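Local coordinates for protein 4-phosphoerythronate dehydrogenase (Lactobacillus jensenii, PDB 4PRK) that probably catalyses the NAD-dependent interconversion of pyruvate and D-lactate as a D-isomer-specific 2-hydroxyacid dehydrogenase, at residues Val100-Val111 and His156-Phe165; Thr212-Phe221 and Glu237-Ala247. All blocks are in the same frame, centred on the assembly; numbering follows the deposited sequence.

Contact 1 (Val100-Val111 and His156-Phe165); sequences VYSPRAIAEMAV and HIGSAVAQIF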
loop_
_atom_site.group_PDB
_atom_site.type_symbol
_atom_site.label_atom_id
_atom_site.label_comp_id
_atom_site.label_asym_id
_atom_site.label_seq_id
_atom_site.Cartn_x
_atom_site.Cartn_y
_atom_site.Cartn_z
ATOM N N VAL A 100 13.647 -20.584 -1.008
ATOM C CA VAL A 100 13.062 -19.274 -1.267
ATOM C C VAL A 100 13.991 -18.382 -2.098
ATOM O O VAL A 100 14.771 -17.626 -1.538
ATOM C CB VAL A 100 12.744 -18.587 0.079
ATOM C CG1 VAL A 100 12.257 -17.168 -0.104
ATOM C CG2 VAL A 100 11.733 -19.401 0.867
ATOM N N TYR A 101 13.925 -18.496 -3.437
ATOM C CA TYR A 101 14.746 -17.686 -4.343
ATOM C C TYR A 101 14.448 -16.182 -4.315
ATOM O O TYR A 101 15.244 -15.374 -3.859
ATOM C CB TYR A 101 14.306 -18.007 -5.765
ATOM C CG TYR A 101 14.462 -19.390 -6.323
ATOM C CD1 TYR A 101 15.369 -20.301 -5.807
ATOM C CD2 TYR A 101 13.729 -19.762 -7.438
ATOM C CE1 TYR A 101 15.514 -21.557 -6.375
ATOM C CE2 TYR A 101 13.869 -21.008 -8.013
ATOM C CZ TYR A 101 14.760 -21.900 -7.480
ATOM O OH TYR A 101 14.880 -23.126 -8.059
ATOM N N SER A 102 13.227 -15.849 -4.722
ATOM C CA SER A 102 12.594 -14.566 -4.486
ATOM C C SER A 102 11.096 -14.733 -4.674
ATOM O O SER A 102 10.643 -14.788 -5.812
ATOM C CB SER A 102 13.150 -13.511 -5.448
ATOM O OG SER A 102 12.327 -12.381 -5.553
ATOM N N PRO A 103 10.308 -14.800 -3.604
ATOM C CA PRO A 103 8.873 -14.963 -3.878
ATOM C C PRO A 103 8.275 -13.826 -4.702
ATOM O O PRO A 103 7.355 -14.080 -5.436
ATOM C CB PRO A 103 8.223 -15.035 -2.497
ATOM C CG PRO A 103 9.209 -14.523 -1.547
ATOM C CD PRO A 103 10.491 -14.982 -2.082
ATOM N N ARG A 104 8.769 -12.607 -4.561
ATOM C CA ARG A 104 8.291 -11.493 -5.369
ATOM C C ARG A 104 8.509 -11.664 -6.883
ATOM O O ARG A 104 7.716 -11.202 -7.668
ATOM C CB ARG A 104 8.843 -10.168 -4.872
ATOM C CG ARG A 104 8.102 -9.596 -3.675
ATOM C CD ARG A 104 6.716 -9.111 -4.022
ATOM N NE ARG A 104 6.715 -7.890 -4.811
ATOM C CZ ARG A 104 6.200 -6.732 -4.415
ATOM N NH1 ARG A 104 5.633 -6.619 -3.230
ATOM N NH2 ARG A 104 6.245 -5.689 -5.212
ATOM N N ALA A 105 9.610 -12.280 -7.287
ATOM C CA ALA A 105 9.875 -12.556 -8.707
ATOM C C ALA A 105 8.692 -13.299 -9.279
ATOM O O ALA A 105 8.087 -12.905 -10.258
ATOM C CB ALA A 105 11.134 -13.381 -8.876
ATOM N N ILE A 106 8.332 -14.371 -8.619
ATOM C CA ILE A 106 7.225 -15.160 -9.120
ATOM C C ILE A 106 5.876 -14.457 -9.003
ATOM O O ILE A 106 5.094 -14.481 -9.949
ATOM C CB ILE A 106 7.243 -16.549 -8.476
ATOM C CG1 ILE A 106 8.496 -17.235 -9.004
ATOM C CG2 ILE A 106 6.008 -17.353 -8.829
ATOM C CD1 ILE A 106 9.037 -18.299 -8.121
ATOM N N ALA A 107 5.621 -13.807 -7.865
ATOM C CA ALA A 107 4.348 -13.171 -7.654
ATOM C C ALA A 107 4.133 -12.075 -8.690
ATOM O O ALA A 107 3.050 -11.899 -9.224
ATOM C CB ALA A 107 4.309 -12.587 -6.278
ATOM N N GLU A 108 5.207 -11.392 -9.048
ATOM C CA GLU A 108 5.109 -10.266 -9.982
ATOM C C GLU A 108 4.835 -10.739 -11.399
ATOM O O GLU A 108 4.168 -10.057 -12.209
ATOM C CB GLU A 108 6.368 -9.379 -9.896
ATOM C CG GLU A 108 6.397 -8.504 -8.654
ATOM C CD GLU A 108 7.620 -7.600 -8.507
ATOM O OE1 GLU A 108 8.376 -7.387 -9.494
ATOM O OE2 GLU A 108 7.792 -7.031 -7.404
ATOM N N MET A 109 5.309 -11.920 -11.712
ATOM C CA MET A 109 5.052 -12.499 -13.046
ATOM C C MET A 109 3.531 -12.843 -13.093
ATOM O O MET A 109 2.815 -12.511 -14.039
ATOM C CB MET A 109 5.943 -13.735 -13.318
ATOM C CG MET A 109 5.638 -14.443 -14.628
ATOM S SD MET A 109 5.982 -13.406 -16.075
ATOM C CE MET A 109 7.247 -14.404 -16.832
ATOM N N ALA A 110 3.040 -13.450 -12.033
ATOM C CA ALA A 110 1.633 -13.755 -11.959
ATOM C C ALA A 110 0.769 -12.504 -12.110
ATOM O O ALA A 110 -0.169 -12.486 -12.874
ATOM C CB ALA A 110 1.367 -14.415 -10.649
ATOM N N VAL A 111 1.086 -11.453 -11.357
ATOM C CA VAL A 111 0.302 -10.227 -11.392
ATOM C C VAL A 111 0.372 -9.616 -12.787
ATOM O O VAL A 111 -0.655 -9.200 -13.347
ATOM C CB VAL A 111 0.841 -9.199 -10.393
ATOM C CG1 VAL A 111 0.333 -7.788 -10.660
ATOM C CG2 VAL A 111 0.532 -9.626 -9.005
ATOM N N HIS A 156 4.665 -18.347 0.626
ATOM C CA HIS A 156 5.461 -17.115 0.451
ATOM C C HIS A 156 5.082 -16.393 -0.844
ATOM O O HIS A 156 4.965 -15.204 -0.846
ATOM C CB HIS A 156 6.965 -17.415 0.354
ATOM C CG HIS A 156 7.578 -18.004 1.582
ATOM N ND1 HIS A 156 7.733 -17.291 2.760
ATOM C CD2 HIS A 156 8.184 -19.202 1.786
ATOM C CE1 HIS A 156 8.355 -18.047 3.653
ATOM N NE2 HIS A 156 8.653 -19.206 3.082
ATOM N N ILE A 157 4.873 -17.122 -1.941
ATOM C CA ILE A 157 4.533 -16.528 -3.252
ATOM C C ILE A 157 3.105 -15.949 -3.324
ATOM O O ILE A 157 2.863 -14.774 -3.754
ATOM C CB ILE A 157 4.808 -17.546 -4.363
ATOM C CG1 ILE A 157 6.298 -17.812 -4.416
ATOM C CG2 ILE A 157 4.343 -17.068 -5.715
ATOM C CD1 ILE A 157 6.679 -18.944 -5.343
ATOM N N GLY A 158 2.162 -16.773 -2.947
ATOM C CA GLY A 158 0.738 -16.376 -2.940
ATOM C C GLY A 158 0.489 -15.200 -2.036
ATOM O O GLY A 158 -0.345 -14.273 -2.319
ATOM N N SER A 159 1.175 -15.259 -0.924
ATOM C CA SER A 159 1.152 -14.146 0.005
ATOM C C SER A 159 1.625 -12.843 -0.625
ATOM O O SER A 159 1.089 -11.788 -0.379
ATOM C CB SER A 159 2.048 -14.472 1.208
ATOM O OG SER A 159 2.157 -13.309 1.943
ATOM N N ALA A 160 2.701 -12.908 -1.381
ATOM C CA ALA A 160 3.189 -11.737 -2.085
ATOM C C ALA A 160 2.185 -11.262 -3.174
ATOM O O ALA A 160 2.004 -10.040 -3.397
ATOM C CB ALA A 160 4.565 -12.052 -2.707
ATOM N N VAL A 161 1.541 -12.215 -3.837
ATOM C CA VAL A 161 0.512 -11.877 -4.839
ATOM C C VAL A 161 -0.645 -11.128 -4.198
ATOM O O VAL A 161 -1.181 -10.185 -4.754
ATOM C CB VAL A 161 -0.066 -13.114 -5.544
ATOM C CG1 VAL A 161 -1.339 -12.759 -6.408
ATOM C CG2 VAL A 161 1.001 -13.745 -6.399
ATOM N N ALA A 162 -0.992 -11.559 -3.007
ATOM C CA ALA A 162 -2.066 -10.988 -2.226
ATOM C C ALA A 162 -1.716 -9.563 -1.728
ATOM O O ALA A 162 -2.531 -8.632 -1.816
ATOM C CB ALA A 162 -2.360 -11.927 -1.066
ATOM N N GLN A 163 -0.492 -9.390 -1.253
ATOM C CA GLN A 163 0.004 -8.049 -0.895
ATOM C C GLN A 163 -0.084 -7.073 -2.074
ATOM O O GLN A 163 -0.564 -5.968 -1.940
ATOM C CB GLN A 163 1.473 -8.138 -0.396
ATOM C CG GLN A 163 1.627 -9.041 0.850
ATOM C CD GLN A 163 3.061 -9.331 1.296
ATOM O OE1 GLN A 163 3.408 -10.463 1.650
ATOM N NE2 GLN A 163 3.880 -8.301 1.330
ATOM N N ILE A 164 0.369 -7.490 -3.237
ATOM C CA ILE A 164 0.357 -6.601 -4.411
ATOM C C ILE A 164 -1.075 -6.312 -4.839
ATOM O O ILE A 164 -1.498 -5.110 -4.949
ATOM C CB ILE A 164 1.179 -7.203 -5.580
ATOM C CG1 ILE A 164 2.647 -7.287 -5.177
ATOM C CG2 ILE A 164 0.970 -6.438 -6.927
ATOM C CD1 ILE A 164 3.440 -8.200 -6.113
ATOM N N PHE A 165 -1.877 -7.371 -4.981
ATOM C CA PHE A 165 -3.263 -7.111 -5.407
ATOM C C PHE A 165 -4.047 -6.238 -4.420
ATOM O O PHE A 165 -4.745 -5.309 -4.822
ATOM C CB PHE A 165 -4.014 -8.408 -5.760
ATOM C CG PHE A 165 -3.778 -8.881 -7.169
ATOM C CD1 PHE A 165 -3.984 -8.037 -8.247
ATOM C CD2 PHE A 165 -3.388 -10.157 -7.411
ATOM C CE1 PHE A 165 -3.782 -8.472 -9.554
ATOM C CE2 PHE A 165 -3.187 -10.600 -8.711
ATOM C CZ PHE A 165 -3.375 -9.751 -9.784
#
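Bends at chi2 and chi3 (-70° and -72°) turn the end of Arg104 back to Ile164, whose CG1 stands anti to its own carbonyl carbon and meets the arginine from the opposite direction. The contact packs helix 103-118 on helix 155-167, which follows the first strand of the Rossmann fold and its probable dinucleotide-binding glycine-rich turn. The axes cross at -54° and come within 8.1 Å. Small side chains allow this: Ala107 CB touches Val161 CG2 at 3.5 Å and also meets Ala160 CB. Toward the helix starts, Ile106 CG2 presses on Ile157 CG2 at 3.5 Å, while Pro103 CB lies 3.7 Å from His156 O. Ile164 CD1 sits 3.5 Å above the centre of the Arg104 guanidinium. Glu108 holds this flat group from its edge: OE2, on its anti side, accepts from Arg104 NE (2.9 Å) and Arg104 NH2, while OE1 takes Ile144 N of the second subunit. With an alanine in place of Arg104, Glu108 OE2 would probably lose its charge partner and the end of Ile164 its flat cover. His156 ND1 bonds Glu182 of the third subunit, tying the other end of the contact to the assembly. At the far end of both segments, Val111 CG2 lies over one face of the Phe165 ring, 4.2 Å from its centroid, offset toward the rim.

Contact 2 (Thr212-Phe221 and Glu237-Ala247); sequences TENMIGKKQF and ELVDTAALIEA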
loop_
_atom_site.group_PDB
_atom_site.type_symbol
_atom_site.label_atom_id
_atom_site.label_comp_id
_atom_site.label_asym_id
_atom_site.label_seq_id
_atom_site.Cartn_x
_atom_site.Cartn_y
_atom_site.Cartn_z
ATOM N N THR A 212 -2.980 -33.487 -5.556
ATOM C CA THR A 212 -3.255 -32.170 -6.201
ATOM C C THR A 212 -3.074 -32.147 -7.720
ATOM O O THR A 212 -3.337 -31.103 -8.373
ATOM C CB THR A 212 -2.408 -31.012 -5.579
ATOM O OG1 THR A 212 -1.001 -31.214 -5.808
ATOM C CG2 THR A 212 -2.686 -30.898 -4.089
ATOM N N GLU A 213 -2.669 -33.292 -8.286
ATOM C CA GLU A 213 -2.519 -33.405 -9.720
ATOM C C GLU A 213 -3.889 -33.234 -10.386
ATOM O O GLU A 213 -4.879 -33.782 -9.902
ATOM C CB GLU A 213 -1.878 -34.746 -10.081
ATOM C CG GLU A 213 -1.415 -34.802 -11.521
ATOM C CD GLU A 213 -0.836 -36.140 -11.896
ATOM O OE1 GLU A 213 -0.545 -36.915 -10.972
ATOM O OE2 GLU A 213 -0.662 -36.406 -13.106
ATOM N N ASN A 214 -3.966 -32.457 -11.466
ATOM C CA ASN A 214 -5.283 -32.060 -12.068
ATOM C C ASN A 214 -6.326 -31.589 -11.062
ATOM O O ASN A 214 -7.531 -31.814 -11.197
ATOM C CB ASN A 214 -5.852 -33.186 -12.935
ATOM C CG ASN A 214 -4.935 -33.507 -14.073
ATOM O OD1 ASN A 214 -4.672 -32.657 -14.902
ATOM N ND2 ASN A 214 -4.365 -34.688 -14.064
ATOM N N MET A 215 -5.852 -30.917 -10.031
ATOM C CA MET A 215 -6.755 -30.271 -9.116
ATOM C C MET A 215 -7.684 -29.296 -9.839
ATOM O O MET A 215 -8.803 -29.029 -9.378
ATOM C CB MET A 215 -5.896 -29.543 -8.100
ATOM C CG MET A 215 -6.501 -28.357 -7.444
ATOM S SD MET A 215 -5.231 -27.602 -6.422
ATOM C CE MET A 215 -4.682 -26.245 -7.407
ATOM N N ILE A 216 -7.202 -28.693 -10.914
ATOM C CA ILE A 216 -8.036 -27.779 -11.703
ATOM C C ILE A 216 -8.339 -28.500 -12.973
ATOM O O ILE A 216 -7.463 -28.603 -13.882
ATOM C CB ILE A 216 -7.359 -26.405 -11.995
ATOM C CG1 ILE A 216 -6.914 -25.736 -10.695
ATOM C CG2 ILE A 216 -8.283 -25.492 -12.796
ATOM C CD1 ILE A 216 -8.039 -25.404 -9.757
ATOM N N GLY A 217 -9.547 -29.073 -12.985
ATOM C CA GLY A 217 -10.061 -29.773 -14.138
ATOM C C GLY A 217 -11.399 -29.309 -14.638
ATOM O O GLY A 217 -11.889 -28.209 -14.295
ATOM N N LYS A 218 -11.982 -30.152 -15.491
ATOM C CA LYS A 218 -13.283 -29.872 -16.128
ATOM C C LYS A 218 -14.297 -29.324 -15.131
ATOM O O LYS A 218 -14.890 -28.275 -15.341
ATOM C CB LYS A 218 -13.830 -31.159 -16.749
ATOM C CG LYS A 218 -15.185 -31.043 -17.408
ATOM C CD LYS A 218 -15.828 -32.407 -17.651
ATOM C CE LYS A 218 -17.232 -32.459 -17.029
ATOM N NZ LYS A 218 -17.912 -33.794 -17.166
ATOM N N LYS A 219 -14.466 -30.026 -14.029
ATOM C CA LYS A 219 -15.486 -29.641 -13.036
ATOM C C LYS A 219 -15.133 -28.251 -12.466
ATOM O O LYS A 219 -16.009 -27.402 -12.336
ATOM C CB LYS A 219 -15.612 -30.721 -11.942
ATOM C CG LYS A 219 -16.388 -30.328 -10.692
ATOM C CD LYS A 219 -17.862 -29.976 -10.983
ATOM C CE LYS A 219 -18.615 -29.535 -9.733
ATOM N NZ LYS A 219 -18.251 -30.399 -8.572
ATOM N N GLN A 220 -13.840 -27.975 -12.248
ATOM C CA GLN A 220 -13.442 -26.682 -11.656
ATOM C C GLN A 220 -13.598 -25.488 -12.628
ATOM O O GLN A 220 -14.094 -24.430 -12.251
ATOM C CB GLN A 220 -12.051 -26.792 -11.053
ATOM C CG GLN A 220 -11.967 -27.717 -9.844
ATOM C CD GLN A 220 -12.121 -29.195 -10.217
ATOM O OE1 GLN A 220 -11.786 -29.614 -11.325
ATOM N NE2 GLN A 220 -12.645 -29.977 -9.295
ATOM N N PHE A 221 -13.238 -25.667 -13.886
ATOM C CA PHE A 221 -13.554 -24.666 -14.921
ATOM C C PHE A 221 -15.053 -24.385 -15.002
ATOM O O PHE A 221 -15.516 -23.213 -15.100
ATOM C CB PHE A 221 -13.022 -25.121 -16.295
ATOM C CG PHE A 221 -11.477 -25.051 -16.421
ATOM C CD1 PHE A 221 -10.804 -23.821 -16.407
ATOM C CD2 PHE A 221 -10.712 -26.206 -16.465
ATOM C CE1 PHE A 221 -9.399 -23.766 -16.485
ATOM C CE2 PHE A 221 -9.309 -26.154 -16.539
ATOM C CZ PHE A 221 -8.644 -24.941 -16.563
ATOM N N GLU A 237 1.259 -29.493 -13.643
ATOM C CA GLU A 237 0.434 -30.685 -13.489
ATOM C C GLU A 237 -0.773 -30.462 -12.573
ATOM O O GLU A 237 -1.614 -31.358 -12.388
ATOM C CB GLU A 237 1.266 -31.838 -12.944
ATOM C CG GLU A 237 2.349 -32.336 -13.900
ATOM C CD GLU A 237 3.576 -31.437 -13.953
ATOM O OE1 GLU A 237 3.687 -30.460 -13.158
ATOM O OE2 GLU A 237 4.400 -31.710 -14.839
ATOM N N LEU A 238 -0.867 -29.268 -12.002
ATOM C CA LEU A 238 -2.031 -28.912 -11.224
ATOM C C LEU A 238 -3.224 -28.724 -12.092
ATOM O O LEU A 238 -4.321 -28.800 -11.605
ATOM C CB LEU A 238 -1.812 -27.603 -10.488
ATOM C CG LEU A 238 -0.710 -27.580 -9.460
ATOM C CD1 LEU A 238 -0.615 -26.141 -8.970
ATOM C CD2 LEU A 238 -1.025 -28.549 -8.336
ATOM N N VAL A 239 -2.998 -28.422 -13.362
ATOM C CA VAL A 239 -4.053 -28.052 -14.288
ATOM C C VAL A 239 -4.152 -29.086 -15.396
ATOM O O VAL A 239 -3.153 -29.422 -16.003
ATOM C CB VAL A 239 -3.749 -26.703 -14.932
ATOM C CG1 VAL A 239 -4.760 -26.407 -16.030
ATOM C CG2 VAL A 239 -3.747 -25.596 -13.864
ATOM N N ASP A 240 -5.364 -29.567 -15.645
ATOM C CA ASP A 240 -5.651 -30.457 -16.771
ATOM C C ASP A 240 -5.696 -29.609 -18.030
ATOM O O ASP A 240 -6.722 -28.977 -18.312
ATOM C CB ASP A 240 -7.030 -31.142 -16.560
ATOM C CG ASP A 240 -7.431 -32.099 -17.714
ATOM O OD1 ASP A 240 -7.096 -31.900 -18.904
ATOM O OD2 ASP A 240 -8.128 -33.055 -17.404
ATOM N N THR A 241 -4.626 -29.657 -18.813
ATOM C CA THR A 241 -4.502 -28.845 -19.994
ATOM C C THR A 241 -5.564 -28.968 -21.056
ATOM O O THR A 241 -5.962 -27.974 -21.676
ATOM C CB THR A 241 -3.186 -29.122 -20.669
ATOM O OG1 THR A 241 -2.141 -29.044 -19.687
ATOM C CG2 THR A 241 -2.961 -28.104 -21.817
ATOM N N ALA A 242 -6.000 -30.183 -21.298
ATOM C CA ALA A 242 -7.115 -30.464 -22.207
ATOM C C ALA A 242 -8.337 -29.682 -21.772
ATOM O O ALA A 242 -8.996 -29.011 -22.587
ATOM C CB ALA A 242 -7.431 -31.984 -22.196
ATOM N N ALA A 243 -8.659 -29.790 -20.483
ATOM C CA ALA A 243 -9.850 -29.099 -19.924
ATOM C C ALA A 243 -9.668 -27.601 -19.987
ATOM O O ALA A 243 -10.658 -26.896 -20.167
ATOM C CB ALA A 243 -10.125 -29.494 -18.483
ATOM N N LEU A 244 -8.415 -27.138 -19.848
ATOM C CA LEU A 244 -8.090 -25.713 -19.947
ATOM C C LEU A 244 -8.395 -25.214 -21.371
ATOM O O LEU A 244 -9.118 -24.225 -21.573
ATOM C CB LEU A 244 -6.614 -25.474 -19.550
ATOM C CG LEU A 244 -6.021 -24.087 -19.864
ATOM C CD1 LEU A 244 -6.842 -23.009 -19.221
ATOM C CD2 LEU A 244 -4.580 -23.898 -19.434
ATOM N N ILE A 245 -7.863 -25.936 -22.356
ATOM C CA ILE A 245 -8.015 -25.587 -23.763
ATOM C C ILE A 245 -9.498 -25.532 -24.175
ATOM O O ILE A 245 -9.966 -24.582 -24.781
ATOM C CB ILE A 245 -7.233 -26.614 -24.618
ATOM C CG1 ILE A 245 -5.740 -26.297 -24.550
ATOM C CG2 ILE A 245 -7.674 -26.558 -26.049
ATOM C CD1 ILE A 245 -4.848 -27.265 -25.277
ATOM N N GLU A 246 -10.219 -26.577 -23.811
ATOM C CA GLU A 246 -11.639 -26.660 -24.037
ATOM C C GLU A 246 -12.412 -25.505 -23.394
ATOM O O GLU A 246 -13.274 -24.874 -23.999
ATOM C CB GLU A 246 -12.077 -27.981 -23.439
ATOM C CG GLU A 246 -13.505 -28.322 -23.719
ATOM C CD GLU A 246 -13.846 -29.750 -23.313
ATOM O OE1 GLU A 246 -12.908 -30.598 -23.233
ATOM O OE2 GLU A 246 -15.057 -30.008 -23.100
ATOM N N ALA A 247 -12.118 -25.255 -22.134
ATOM C CA ALA A 247 -12.752 -24.160 -21.422
ATOM C C ALA A 247 -12.547 -22.828 -22.157
ATOM O O ALA A 247 -13.482 -22.056 -22.291
ATOM C CB ALA A 247 -12.184 -24.072 -20.006
HETATM O O HOH W 1 -2.250 -31.968 -15.920
#
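Ile216 and Val239 form a single parallel beta bridge, made by two nearly straight backbone bonds: Ile216 N to Leu238 O at 3.0 Å and Asp240 N to Ile216 O at 2.9 Å. A third backbone bond, from Asn214 N to Glu237 O, lies in the carbonyl plane just before the bridge. Beyond the bridge both segments turn into helices, and Phe221 fills the angle between them. With CG anti to the carbonyl carbon (chi1 -72°), its ring reaches helix 241-250: CZ lies 3.7 Å from Leu244 CB, and CG meets Ala247 CB at 3.8 Å. Ile216 CG2 covers one face of the ring, and Val239 CG1 stands at its edge. Asp240, at the N-cap of its helix, receives Ala243 N on OD1 from above the carboxylate plane. At the other helix start Gln220 OE1 takes the N-H of Gly217, the residue at the N-cap position. A water donates to both Asn214 OD1 and Val239 O, joining the loops beside the bridge. Underneath, Ile216 and Val239 touch Leu204 of strand 201-204, and Leu244 rests on strand 255-258 of the Rossmann sheet. Backbone bonds thus fix how the two loops align, while apolar packing round Phe221 joins the helices that follow.

In the fold
Both contacts pack against the seven-stranded Rossmann sheet, but they share no element: their centres lie 23 Å apart and their nearest atoms about 11 Å. Contact 1 is the more deeply buried, a helix pair whose side chains interlock and whose polar ends reach two other subunits. Contact 2 is partly buried, lies farther from the chain centre, and is touched by no other chain of the assembly. Its loops meet through backbone bonds and a water, whereas contact 1 joins its segments by side-chain packing, with an ion pair kept within one helix. Strand 201-204 underlies contact 2, and strands 148-152 and 171-175 back contact 1.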